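Local coordinates for MaoC-like dehydratase (Phytophthora Capsici, PDB 3KH8), which probably catalyses the reversible hydration of enoyl-CoA thioesters, as a carbon-oxygen lyase of the MaoC-like, hot dog-fold hydratase family, at residues M295-A307 with I316-A328. Numbering follows the deposited sequence.
Sequences MWQEGSGKVLFQA and IVDGGEFVYTQDA
Val303 and Phe322 form a hydrogen-bonded antiparallel pair: Phe322 N gives Val303 O a bond of 2.7 Å, and Val303 N returns one to Phe322 O. Where the hairpin reaches Ala307, Ile316 N and Val317 N both donate to Ala307 O, the two-against-one pattern of a classic beta bulge. Among the polar side chains, Gln306 NE2 lies 2.9 Å from Asp318 OD1 in an almost straight bond (177°), coming from above the carboxylate plane; Gly319 N reaches the same oxygen from the opposite face, so two donors restrict the carboxylate's rotation. Gln297 NE2 donates within its amide plane to Tyr324 OH (3.1 Å), and one water links Gln297 OE1, Gly301 N and that hydroxyl. On the face bearing Lys302, Leu304 and Glu321, water joins Lys302 NZ to Glu321 OE1, which also salt-bridges Arg278. Strands 302-309 and 314-324 form the last hairpin of the hot dog fold, whose face bearing Val303, Phe305 and Phe322 packs against helix 251-266 through Val303 and Phe305. With CG lying between backbone N and carbonyl carbon (chi1 71°), the Phe305 ring lies over Gly320, whose CA is 3.7 Å from its centroid. Gly301 CA lies over one face of the similarly rotated Tyr324 ring, while Val303 CG2 comes within 3.6 Å of Tyr324 CE1 obliquely.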
ATOM      1  N   MET A 295       9.749 -20.733 -16.162  1.00 17.45           N
ATOM      2  CA  MET A 295      11.179 -20.643 -15.874  1.00 17.81           C
ATOM      3  C   MET A 295      12.001 -21.804 -16.441  1.00 18.37           C
ATOM      4  O   MET A 295      11.643 -22.977 -16.279  1.00 18.05           O
ATOM      5  CB  MET A 295      11.414 -20.484 -14.365  1.00 17.82           C
ATOM      6  CG  MET A 295      10.812 -19.191 -13.783  1.00 17.32           C
ATOM      7  SD  MET A 295      10.672 -19.174 -11.982  1.00 17.13           S
ATOM      8  CE  MET A 295       9.230 -20.199 -11.708  1.00 16.30           C
ATOM      9  N   TRP A 296      13.094 -21.456 -17.114  1.00 18.81           N
ATOM     10  CA  TRP A 296      14.008 -22.435 -17.697  1.00 19.75           C
ATOM     11  C   TRP A 296      15.393 -22.295 -17.064  1.00 20.39           C
ATOM     12  O   TRP A 296      16.060 -21.268 -17.227  1.00 19.99           O
ATOM     13  CB  TRP A 296      14.132 -22.231 -19.211  1.00 19.58           C
ATOM     14  CG  TRP A 296      12.918 -22.585 -20.036  1.00 19.79           C
ATOM     15  CD1 TRP A 296      12.663 -23.785 -20.646  1.00 20.02           C
ATOM     16  CD2 TRP A 296      11.825 -21.721 -20.381  1.00 20.31           C
ATOM     17  NE1 TRP A 296      11.473 -23.725 -21.334  1.00 21.00           N
ATOM     18  CE2 TRP A 296      10.937 -22.472 -21.188  1.00 20.79           C
ATOM     19  CE3 TRP A 296      11.501 -20.389 -20.079  1.00 19.93           C
ATOM     20  CZ2 TRP A 296       9.749 -21.934 -21.703  1.00 20.52           C
ATOM     21  CZ3 TRP A 296      10.316 -19.855 -20.585  1.00 20.01           C
ATOM     22  CH2 TRP A 296       9.455 -20.629 -21.387  1.00 20.08           C
ATOM     23  N   GLN A 297      15.805 -23.327 -16.333  1.00 21.31           N
ATOM     24  CA  GLN A 297      17.153 -23.408 -15.773  1.00 22.70           C
ATOM     25  C   GLN A 297      18.146 -23.665 -16.904  1.00 23.46           C
ATOM     26  O   GLN A 297      18.009 -24.636 -17.650  1.00 23.70           O
ATOM     27  CB  GLN A 297      17.216 -24.524 -14.716  1.00 22.89           C
ATOM     28  CG  GLN A 297      18.612 -24.827 -14.148  1.00 23.69           C
ATOM     29  CD  GLN A 297      19.156 -23.717 -13.266  1.00 24.49           C
ATOM     30  OE1 GLN A 297      20.027 -22.951 -13.679  1.00 25.27           O
ATOM     31  NE2 GLN A 297      18.639 -23.620 -12.048  1.00 25.53           N
ATOM     32  N   GLU A 298      19.129 -22.781 -17.044  1.00 24.22           N
ATOM     33  CA  GLU A 298      20.151 -22.936 -18.078  1.00 25.31           C
ATOM     34  C   GLU A 298      21.530 -23.255 -17.499  1.00 25.75           C
ATOM     35  O   GLU A 298      22.504 -23.396 -18.237  1.00 26.35           O
ATOM     36  CB  GLU A 298      20.202 -21.708 -18.993  1.00 25.19           C
ATOM     37  CG  GLU A 298      18.949 -21.517 -19.842  1.00 26.05           C
ATOM     38  CD  GLU A 298      18.778 -22.595 -20.897  1.00 27.45           C
ATOM     39  OE1 GLU A 298      19.461 -22.523 -21.939  1.00 28.62           O
ATOM     40  OE2 GLU A 298      17.952 -23.508 -20.692  1.00 28.07           O
ATOM     41  N   GLY A 299      21.603 -23.378 -16.178  1.00 26.29           N
ATOM     42  CA  GLY A 299      22.858 -23.678 -15.494  1.00 26.60           C
ATOM     43  C   GLY A 299      23.745 -22.457 -15.366  1.00 26.92           C
ATOM     44  O   GLY A 299      23.464 -21.406 -15.955  1.00 27.25           O
ATOM     45  N   SER A 300      24.815 -22.598 -14.583  1.00 27.02           N
ATOM     46  CA  SER A 300      25.782 -21.521 -14.339  1.00 27.01           C
ATOM     47  C   SER A 300      25.135 -20.260 -13.740  1.00 26.57           C
ATOM     48  O   SER A 300      25.632 -19.145 -13.924  1.00 26.73           O
ATOM     49  CB  SER A 300      26.571 -21.191 -15.616  1.00 27.26           C
ATOM     50  OG  SER A 300      27.186 -22.358 -16.141  1.00 28.23           O
ATOM     51  N   GLY A 301      24.031 -20.455 -13.021  1.00 25.97           N
ATOM     52  CA  GLY A 301      23.324 -19.360 -12.356  1.00 25.09           C
ATOM     53  C   GLY A 301      22.510 -18.487 -13.292  1.00 24.45           C
ATOM     54  O   GLY A 301      22.272 -17.316 -12.995  1.00 24.39           O
ATOM     55  N   LYS A 302      22.080 -19.052 -14.420  1.00 23.75           N
ATOM     56  CA  LYS A 302      21.274 -18.308 -15.391  1.00 23.03           C
ATOM     57  C   LYS A 302      19.919 -18.963 -15.623  1.00 22.23           C
ATOM     58  O   LYS A 302      19.833 -20.163 -15.895  1.00 21.87           O
ATOM     59  CB  LYS A 302      22.025 -18.129 -16.717  1.00 23.21           C
ATOM     60  CG  LYS A 302      21.344 -17.169 -17.695  1.00 24.25           C
ATOM     61  CD  LYS A 302      22.091 -17.044 -19.021  1.00 25.92           C
ATOM     62  CE  LYS A 302      21.752 -18.191 -19.970  1.00 27.23           C
ATOM     63  NZ  LYS A 302      22.253 -17.923 -21.345  1.00 28.59           N
ATOM     64  N   VAL A 303      18.863 -18.159 -15.513  1.00 21.39           N
ATOM     65  CA  VAL A 303      17.498 -18.628 -15.739  1.00 20.43           C
ATOM     66  C   VAL A 303      16.810 -17.769 -16.787  1.00 19.98           C
ATOM     67  O   VAL A 303      16.779 -16.535 -16.682  1.00 19.73           O
ATOM     68  CB  VAL A 303      16.658 -18.635 -14.432  1.00 20.55           C
ATOM     69  CG1 VAL A 303      15.233 -19.139 -14.690  1.00 20.34           C
ATOM     70  CG2 VAL A 303      17.330 -19.481 -13.370  1.00 20.18           C
ATOM     71  N   LEU A 304      16.264 -18.426 -17.803  1.00 19.08           N
ATOM     72  CA  LEU A 304      15.461 -17.740 -18.799  1.00 18.59           C
ATOM     73  C   LEU A 304      13.994 -17.875 -18.413  1.00 18.09           C
ATOM     74  O   LEU A 304      13.597 -18.867 -17.789  1.00 18.08           O
ATOM     75  CB  LEU A 304      15.749 -18.272 -20.210  1.00 18.58           C
ATOM     76  CG  LEU A 304      17.218 -18.209 -20.666  1.00 18.92           C
ATOM     77  CD1 LEU A 304      17.370 -18.663 -22.108  1.00 18.91           C
ATOM     78  CD2 LEU A 304      17.835 -16.811 -20.486  1.00 18.77           C
ATOM     79  N   PHE A 305      13.197 -16.863 -18.743  1.00 17.31           N
ATOM     80  CA  PHE A 305      11.807 -16.846 -18.298  1.00 16.69           C
ATOM     81  C   PHE A 305      10.874 -15.984 -19.132  1.00 16.41           C
ATOM     82  O   PHE A 305      11.314 -15.105 -19.881  1.00 16.38           O
ATOM     83  CB  PHE A 305      11.713 -16.451 -16.817  1.00 16.44           C
ATOM     84  CG  PHE A 305      12.037 -15.009 -16.547  1.00 16.20           C
ATOM     85  CD1 PHE A 305      13.350 -14.607 -16.338  1.00 15.42           C
ATOM     86  CD2 PHE A 305      11.022 -14.056 -16.494  1.00 15.49           C
ATOM     87  CE1 PHE A 305      13.651 -13.275 -16.079  1.00 15.47           C
ATOM     88  CE2 PHE A 305      11.312 -12.717 -16.243  1.00 14.80           C
ATOM     89  CZ  PHE A 305      12.627 -12.328 -16.027  1.00 14.39           C
ATOM     90  N   GLN A 306       9.583 -16.267 -18.994  1.00 16.14           N
ATOM     91  CA  GLN A 306       8.518 -15.447 -19.547  1.00 16.35           C
ATOM     92  C   GLN A 306       7.435 -15.290 -18.491  1.00 16.38           C
ATOM     93  O   GLN A 306       7.280 -16.154 -17.625  1.00 16.51           O
ATOM     94  CB  GLN A 306       7.893 -16.121 -20.766  1.00 16.35           C
ATOM     95  CG  GLN A 306       8.803 -16.305 -21.975  1.00 16.53           C
ATOM     96  CD  GLN A 306       8.082 -17.017 -23.101  1.00 17.23           C
ATOM     97  OE1 GLN A 306       7.517 -18.093 -22.904  1.00 17.68           O
ATOM     98  NE2 GLN A 306       8.077 -16.412 -24.282  1.00 17.18           N
ATOM     99  N   ALA A 307       6.689 -14.191 -18.562  1.00 16.28           N
ATOM    100  CA  ALA A 307       5.458 -14.063 -17.794  1.00 16.44           C
ATOM    101  C   ALA A 307       4.284 -14.005 -18.756  1.00 16.56           C
ATOM    102  O   ALA A 307       4.327 -13.296 -19.764  1.00 16.54           O
ATOM    103  CB  ALA A 307       5.489 -12.839 -16.886  1.00 16.08           C
ATOM    104  N   ILE A 316       3.296 -11.431 -21.627  1.00 18.08           N
ATOM    105  CA  ILE A 316       3.354 -10.008 -21.270  1.00 17.70           C
ATOM    106  C   ILE A 316       4.780  -9.542 -20.974  1.00 17.55           C
ATOM    107  O   ILE A 316       5.114  -8.375 -21.165  1.00 17.49           O
ATOM    108  CB  ILE A 316       2.404  -9.654 -20.091  1.00 17.50           C
ATOM    109  CG1 ILE A 316       2.738 -10.476 -18.834  1.00 17.51           C
ATOM    110  CG2 ILE A 316       0.946  -9.842 -20.519  1.00 17.62           C
ATOM    111  CD1 ILE A 316       2.050 -10.001 -17.551  1.00 16.65           C
ATOM    112  N   VAL A 317       5.603 -10.469 -20.495  1.00 17.18           N
ATOM    113  CA  VAL A 317       7.013 -10.222 -20.236  1.00 17.21           C
ATOM    114  C   VAL A 317       7.780 -11.316 -20.980  1.00 17.09           C
ATOM    115  O   VAL A 317       7.607 -12.505 -20.702  1.00 16.90           O
ATOM    116  CB  VAL A 317       7.327 -10.276 -18.723  1.00 17.08           C
ATOM    117  CG1 VAL A 317       8.790 -10.021 -18.471  1.00 17.67           C
ATOM    118  CG2 VAL A 317       6.467  -9.269 -17.947  1.00 16.90           C
ATOM    119  N   ASP A 318       8.611 -10.905 -21.933  1.00 17.07           N
ATOM    120  CA  ASP A 318       9.294 -11.843 -22.821  1.00 17.09           C
ATOM    121  C   ASP A 318      10.803 -11.636 -22.754  1.00 17.13           C
ATOM    122  O   ASP A 318      11.275 -10.614 -22.236  1.00 16.62           O
ATOM    123  CB  ASP A 318       8.791 -11.651 -24.257  1.00 17.21           C
ATOM    124  CG  ASP A 318       8.837 -12.934 -25.091  1.00 17.60           C
ATOM    125  OD1 ASP A 318       9.483 -13.931 -24.695  1.00 18.01           O
ATOM    126  OD2 ASP A 318       8.213 -12.935 -26.169  1.00 18.99           O
ATOM    127  N   GLY A 319      11.548 -12.618 -23.264  1.00 17.02           N
ATOM    128  CA  GLY A 319      13.008 -12.545 -23.333  1.00 16.96           C
ATOM    129  C   GLY A 319      13.675 -12.327 -21.985  1.00 17.11           C
ATOM    130  O   GLY A 319      14.673 -11.615 -21.886  1.00 17.01           O
ATOM    131  N   GLY A 320      13.125 -12.949 -20.949  1.00 17.06           N
ATOM    132  CA  GLY A 320      13.621 -12.764 -19.594  1.00 17.08           C
ATOM    133  C   GLY A 320      14.905 -13.517 -19.316  1.00 17.46           C
ATOM    134  O   GLY A 320      15.009 -14.710 -19.609  1.00 17.04           O
ATOM    135  N   GLU A 321      15.887 -12.806 -18.766  1.00 17.61           N
ATOM    136  CA  GLU A 321      17.133 -13.418 -18.315  1.00 18.20           C
ATOM    137  C   GLU A 321      17.412 -13.025 -16.868  1.00 18.13           C
ATOM    138  O   GLU A 321      17.532 -11.842 -16.546  1.00 18.19           O
ATOM    139  CB  GLU A 321      18.304 -13.016 -19.213  1.00 18.33           C
ATOM    140  CG  GLU A 321      19.646 -13.572 -18.755  1.00 20.26           C
ATOM    141  CD  GLU A 321      20.805 -13.005 -19.543  1.00 23.31           C
ATOM    142  OE1 GLU A 321      21.053 -13.487 -20.664  1.00 23.89           O
ATOM    143  OE2 GLU A 321      21.463 -12.073 -19.035  1.00 26.08           O
ATOM    144  N   PHE A 322      17.508 -14.028 -16.005  1.00 18.21           N
ATOM    145  CA  PHE A 322      17.749 -13.828 -14.582  1.00 18.43           C
ATOM    146  C   PHE A 322      19.088 -14.452 -14.209  1.00 18.86           C
ATOM    147  O   PHE A 322      19.361 -15.598 -14.566  1.00 18.80           O
ATOM    148  CB  PHE A 322      16.615 -14.467 -13.776  1.00 18.26           C
ATOM    149  CG  PHE A 322      16.792 -14.392 -12.279  1.00 18.17           C
ATOM    150  CD1 PHE A 322      16.841 -15.556 -11.517  1.00 18.11           C
ATOM    151  CD2 PHE A 322      16.881 -13.164 -11.630  1.00 18.07           C
ATOM    152  CE1 PHE A 322      16.992 -15.501 -10.133  1.00 17.99           C
ATOM    153  CE2 PHE A 322      17.033 -13.097 -10.251  1.00 17.89           C
ATOM    154  CZ  PHE A 322      17.086 -14.267  -9.498  1.00 17.83           C
ATOM    155  N   VAL A 323      19.922 -13.691 -13.506  1.00 19.27           N
ATOM    156  CA  VAL A 323      21.200 -14.205 -13.020  1.00 19.85           C
ATOM    157  C   VAL A 323      21.219 -14.192 -11.493  1.00 20.67           C
ATOM    158  O   VAL A 323      20.927 -13.171 -10.865  1.00 20.26           O
ATOM    159  CB  VAL A 323      22.414 -13.426 -13.610  1.00 19.81           C
ATOM    160  CG1 VAL A 323      23.738 -13.970 -13.066  1.00 19.61           C
ATOM    161  CG2 VAL A 323      22.400 -13.485 -15.138  1.00 19.24           C
ATOM    162  N   TYR A 324      21.544 -15.342 -10.911  1.00 21.72           N
ATOM    163  CA  TYR A 324      21.622 -15.484  -9.466  1.00 23.06           C
ATOM    164  C   TYR A 324      22.904 -16.210  -9.050  1.00 24.21           C
ATOM    165  O   TYR A 324      23.535 -16.891  -9.866  1.00 23.75           O
ATOM    166  CB  TYR A 324      20.379 -16.209  -8.926  1.00 22.87           C
ATOM    167  CG  TYR A 324      20.315 -17.684  -9.258  1.00 22.99           C
ATOM    168  CD1 TYR A 324      19.946 -18.120 -10.531  1.00 23.10           C
ATOM    169  CD2 TYR A 324      20.622 -18.647  -8.296  1.00 23.62           C
ATOM    170  CE1 TYR A 324      19.890 -19.475 -10.838  1.00 23.24           C
ATOM    171  CE2 TYR A 324      20.569 -20.004  -8.592  1.00 23.78           C
ATOM    172  CZ  TYR A 324      20.203 -20.409  -9.865  1.00 23.39           C
ATOM    173  OH  TYR A 324      20.150 -21.747 -10.164  1.00 23.78           O
ATOM    174  N   THR A 325      23.284 -16.046  -7.783  1.00 25.97           N
ATOM    175  CA  THR A 325      24.412 -16.774  -7.197  1.00 27.85           C
ATOM    176  C   THR A 325      24.019 -18.231  -6.950  1.00 29.24           C
ATOM    177  O   THR A 325      23.053 -18.510  -6.239  1.00 29.15           O
ATOM    178  CB  THR A 325      24.888 -16.121  -5.876  1.00 27.77           C
ATOM    179  OG1 THR A 325      25.173 -14.736  -6.102  1.00 27.56           O
ATOM    180  CG2 THR A 325      26.146 -16.805  -5.352  1.00 28.01           C
ATOM    181  N   GLN A 326      24.780 -19.147  -7.548  1.00 31.34           N
ATOM    182  CA  GLN A 326      24.505 -20.588  -7.483  1.00 33.35           C
ATOM    183  C   GLN A 326      24.606 -21.182  -6.078  1.00 34.67           C
ATOM    184  O   GLN A 326      25.306 -20.643  -5.220  1.00 34.82           O
ATOM    185  CB  GLN A 326      25.437 -21.344  -8.430  1.00 33.28           C
ATOM    186  CG  GLN A 326      24.914 -21.437  -9.847  1.00 33.96           C
ATOM    187  CD  GLN A 326      25.946 -21.972 -10.814  1.00 34.52           C
ATOM    188  OE1 GLN A 326      26.922 -21.289 -11.139  1.00 35.19           O
ATOM    189  NE2 GLN A 326      25.733 -23.193 -11.293  1.00 34.32           N
ATOM    190  N   ASP A 327      23.904 -22.299  -5.867  1.00 36.46           N
ATOM    191  CA  ASP A 327      23.874 -23.011  -4.580  1.00 38.30           C
ATOM    192  C   ASP A 327      25.266 -23.298  -4.011  1.00 39.35           C
ATOM    193  O   ASP A 327      25.504 -23.107  -2.814  1.00 39.67           O
ATOM    194  CB  ASP A 327      23.092 -24.327  -4.707  1.00 38.37           C
ATOM    195  CG  ASP A 327      21.587 -24.120  -4.821  1.00 39.24           C
ATOM    196  OD1 ASP A 327      21.130 -22.962  -4.932  1.00 39.79           O
ATOM    197  OD2 ASP A 327      20.853 -25.132  -4.801  1.00 39.81           O
ATOM    198  N   ALA A 328      26.179 -23.746  -4.873  1.00 40.62           N
ATOM    199  CA  ALA A 328      27.547 -24.079  -4.474  1.00 41.87           C
ATOM    200  C   ALA A 328      28.356 -22.852  -4.041  1.00 42.77           C
ATOM    201  O   ALA A 328      29.459 -22.985  -3.503  1.00 42.95           O
ATOM    202  CB  ALA A 328      28.259 -24.822  -5.603  1.00 41.91           C
TER
HETATM  203  O   HOH W   1      22.073 -22.492 -12.164  1.00 33.89           O
HETATM  204  O   HOH W   2      25.574 -25.314 -13.222  1.00 60.48           O
HETATM  205  O   HOH W   3      20.548 -15.698 -22.297  1.00 38.50           O